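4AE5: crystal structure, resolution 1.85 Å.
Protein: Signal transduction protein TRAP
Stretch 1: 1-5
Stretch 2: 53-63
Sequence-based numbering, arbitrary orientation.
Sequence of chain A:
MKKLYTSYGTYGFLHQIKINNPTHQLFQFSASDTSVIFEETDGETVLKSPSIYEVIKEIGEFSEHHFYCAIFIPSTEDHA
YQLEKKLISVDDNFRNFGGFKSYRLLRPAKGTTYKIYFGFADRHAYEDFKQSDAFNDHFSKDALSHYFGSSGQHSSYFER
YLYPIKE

Stretch 1 1-5: MKKLY
Stretch 2 (53-63) YEVIKEIGEFS

The most distinctive feature of this contact is that its short antiparallel pairing is extended by the long side chain of Lys2, which leaves the backbone ladder to reach a carboxylate three residues beyond the last partner in the backbone hydrogen bonding, Val55. Lys2 is extended through chi1 and chi2 (both t), turns at chi3 (m, -42°) and straightens again at chi4 (t). Its CB points sideways, yet its NZ lies 2.7 Å from OE2 of Glu58 in a hydrogen-bonded salt bridge. The CA-to-CB bond of Glu58 points toward the first stretch, with chi1 p, chi2 t and chi3 -66°. Such a length of methylenes suits an exposed site, because it can carry a charge far from the main chain while its carbons cover a neighbour: CG of Lys2 is 3.9 Å from CG2 of Val55.

The backbone supplies the register. Strand 3-5 meets strand 53-59 with N-to-C directions 134° apart, antiparallel but markedly splayed, and the axes approach to 4.6 Å. Lys3 faces Glu54 as a non-hydrogen-bonded pair, CA to CA 4.4 Å; Leu4 faces Tyr53 as a hydrogen-bonded pair, CA to CA 5.2 Å. Leu4 N donates to Tyr53 O at 2.8 Å, and Tyr53 N returns a bond to Leu4 O at 3.0 Å. Two residues along each chain, beyond the Lys3-Glu54 pair, Val55 N donates to Lys2 O at 3.1 Å, almost linearly (175°). Phi/psi values of -132/156 at Lys3, -117/133 at Leu4, -139/143 at Tyr53 and -82/139 at Glu54 are extended at the paired residues; Lys2 (-84/133) and Val55 (-81/107) continue this, Ile56 (-83/-43) interrupts it, and Glu58 (-148/149) is extended again.

Alternation sorts the side chains. Lys3 (m, t, t, p) and Glu54 (m, t, with chi3 57°) share one face, where CE of Lys3 comes no nearer to CG of Glu54 than 4.4 Å; their aliphatic portions pack loosely, and both residues remain partly exposed, as suits charged ends. Leu4 and Tyr53 occupy the other face and are buried. Tyr53 adopts chi1 m and chi2 84°, with Leu4 O near the plane of its ring, at the edge.

Leu4, with chi1 t and chi2 off-well at 147°, brings CD1 to 3.8 Å from CZ of Phe62, which lies in the loop after the strand and has chi1 m and chi2 -48°. The approach to the ring is oblique. CB of Leu4 also lies 4.5 Å from CG2 of Val55, whose chi1 is t. Leucine suits the buried position of Leu4, since it offers apolar surface and leaves no polar side-chain group unsatisfied. Altogether the stretches bury 471 Å², both sides summed.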

# COMPACT_ATOMS: atom_id res chain seq x y z
N MET A 1 9.92 15.09 5.25
CA MET A 1 8.68 14.24 5.47
C MET A 1 8.73 12.96 4.64
O MET A 1 9.08 13.00 3.48
CB MET A 1 7.43 15.01 5.12
CG MET A 1 7.14 16.23 5.96
SD MET A 1 5.74 17.13 5.25
CE MET A 1 6.56 17.96 3.87
N LYS A 2 8.39 11.81 5.23
CA LYS A 2 8.59 10.54 4.53
C LYS A 2 7.40 10.31 3.61
O LYS A 2 6.25 10.41 4.06
CB LYS A 2 8.71 9.37 5.55
CG LYS A 2 8.78 7.99 4.88
CD LYS A 2 8.93 6.87 5.91
CE LYS A 2 9.90 7.21 7.05
NZ LYS A 2 10.00 5.98 7.90
N LYS A 3 7.70 9.94 2.36
CA LYS A 3 6.68 9.73 1.31
C LYS A 3 6.88 8.43 0.57
O LYS A 3 8.01 7.89 0.49
CB LYS A 3 6.74 10.87 0.27
CG LYS A 3 6.39 12.26 0.85
CD LYS A 3 6.52 13.38 -0.18
CE LYS A 3 5.69 14.59 0.22
NZ LYS A 3 6.39 15.52 1.12
N LEU A 4 5.80 7.94 -0.01
CA LEU A 4 5.90 6.78 -0.86
C LEU A 4 5.51 7.15 -2.28
O LEU A 4 4.45 7.77 -2.49
CB LEU A 4 5.03 5.64 -0.32
CG LEU A 4 5.25 4.25 -0.91
CD1 LEU A 4 5.00 3.20 0.18
CD2 LEU A 4 4.32 4.07 -2.11
N TYR A 5 6.36 6.71 -3.24
CA TYR A 5 6.20 6.98 -4.66
C TYR A 5 5.92 5.65 -5.38
O TYR A 5 6.71 4.72 -5.22
CB TYR A 5 7.50 7.57 -5.16
CG TYR A 5 7.89 8.86 -4.43
CD1 TYR A 5 8.61 8.83 -3.23
CD2 TYR A 5 7.51 10.11 -4.94
CE1 TYR A 5 8.96 10.00 -2.58
CE2 TYR A 5 7.88 11.31 -4.30
CZ TYR A 5 8.62 11.24 -3.14
OH TYR A 5 8.94 12.39 -2.46
N TYR A 53 2.35 9.79 -2.00
CA TYR A 53 1.62 9.68 -0.70
C TYR A 53 2.53 10.06 0.46
O TYR A 53 3.74 9.73 0.40
CB TYR A 53 1.13 8.25 -0.45
CG TYR A 53 0.22 7.79 -1.49
CD1 TYR A 53 0.74 7.26 -2.64
CD2 TYR A 53 -1.16 7.85 -1.31
CE1 TYR A 53 -0.07 6.89 -3.65
CE2 TYR A 53 -2.02 7.47 -2.33
CZ TYR A 53 -1.45 6.98 -3.49
OH TYR A 53 -2.20 6.50 -4.52
N GLU A 54 1.99 10.74 1.48
CA GLU A 54 2.68 10.85 2.75
C GLU A 54 2.42 9.59 3.57
O GLU A 54 1.29 9.07 3.55
CB GLU A 54 2.12 12.00 3.55
CG GLU A 54 2.57 13.38 3.14
CD GLU A 54 2.23 14.39 4.23
OE1 GLU A 54 2.69 14.19 5.39
OE2 GLU A 54 1.48 15.34 3.95
N VAL A 55 3.46 9.09 4.25
CA VAL A 55 3.34 7.95 5.17
C VAL A 55 2.79 8.42 6.54
O VAL A 55 3.49 9.15 7.31
CB VAL A 55 4.68 7.25 5.36
CG1 VAL A 55 4.49 6.09 6.35
CG2 VAL A 55 5.17 6.73 4.01
N ILE A 56 1.53 8.09 6.80
CA ILE A 56 0.80 8.52 8.04
C ILE A 56 1.14 7.58 9.21
O ILE A 56 1.37 8.03 10.38
CB ILE A 56 -0.74 8.46 7.82
CG1 ILE A 56 -1.16 9.32 6.62
CG2 ILE A 56 -1.52 8.91 9.06
CD1 ILE A 56 -0.45 10.67 6.70
N LYS A 57 1.16 6.27 8.91
CA LYS A 57 1.54 5.26 9.88
C LYS A 57 2.21 4.09 9.17
O LYS A 57 1.84 3.78 8.03
CB LYS A 57 0.30 4.74 10.65
CG LYS A 57 0.76 3.87 11.84
CD LYS A 57 -0.28 3.03 12.54
CE LYS A 57 -1.47 3.82 13.02
NZ LYS A 57 -2.07 2.95 14.08
N GLU A 58 3.14 3.43 9.88
CA GLU A 58 3.89 2.29 9.36
C GLU A 58 4.23 1.29 10.49
O GLU A 58 4.40 1.66 11.69
CB GLU A 58 5.18 2.79 8.69
CG GLU A 58 6.05 3.66 9.61
CD GLU A 58 7.32 4.16 8.90
OE1 GLU A 58 8.20 3.33 8.57
OE2 GLU A 58 7.45 5.38 8.66
N ILE A 59 4.30 0.01 10.09
CA ILE A 59 4.83 -1.06 10.91
C ILE A 59 5.67 -1.91 9.96
O ILE A 59 5.20 -2.27 8.86
CB ILE A 59 3.66 -1.93 11.48
CG1 ILE A 59 2.68 -1.09 12.32
CG2 ILE A 59 4.18 -3.23 12.06
CD1 ILE A 59 1.34 -1.76 12.54
N GLY A 60 6.88 -2.28 10.36
CA GLY A 60 7.64 -3.29 9.56
C GLY A 60 8.36 -2.76 8.31
O GLY A 60 8.12 -1.62 7.84
N GLU A 61 9.23 -3.57 7.75
CA GLU A 61 10.01 -3.17 6.58
C GLU A 61 9.50 -3.83 5.32
O GLU A 61 8.96 -4.94 5.36
CB GLU A 61 11.49 -3.51 6.77
CG GLU A 61 12.04 -2.96 8.08
CD GLU A 61 12.53 -1.53 7.94
OE1 GLU A 61 13.55 -1.32 7.24
OE2 GLU A 61 11.90 -0.62 8.54
N PHE A 62 9.72 -3.18 4.18
CA PHE A 62 9.40 -3.83 2.89
C PHE A 62 10.38 -4.93 2.52
O PHE A 62 11.54 -4.89 2.92
CB PHE A 62 9.44 -2.77 1.76
CG PHE A 62 8.41 -1.73 1.87
CD1 PHE A 62 7.10 -2.08 2.12
CD2 PHE A 62 8.75 -0.37 1.71
CE1 PHE A 62 6.10 -1.12 2.23
CE2 PHE A 62 7.76 0.58 1.84
CZ PHE A 62 6.43 0.22 2.07
N SER A 63 9.95 -5.91 1.74
CA SER A 63 10.83 -6.89 1.19
C SER A 63 10.35 -7.30 -0.23
O SER A 63 9.13 -7.51 -0.46
CB SER A 63 10.82 -8.15 2.06
OG SER A 63 11.42 -9.23 1.42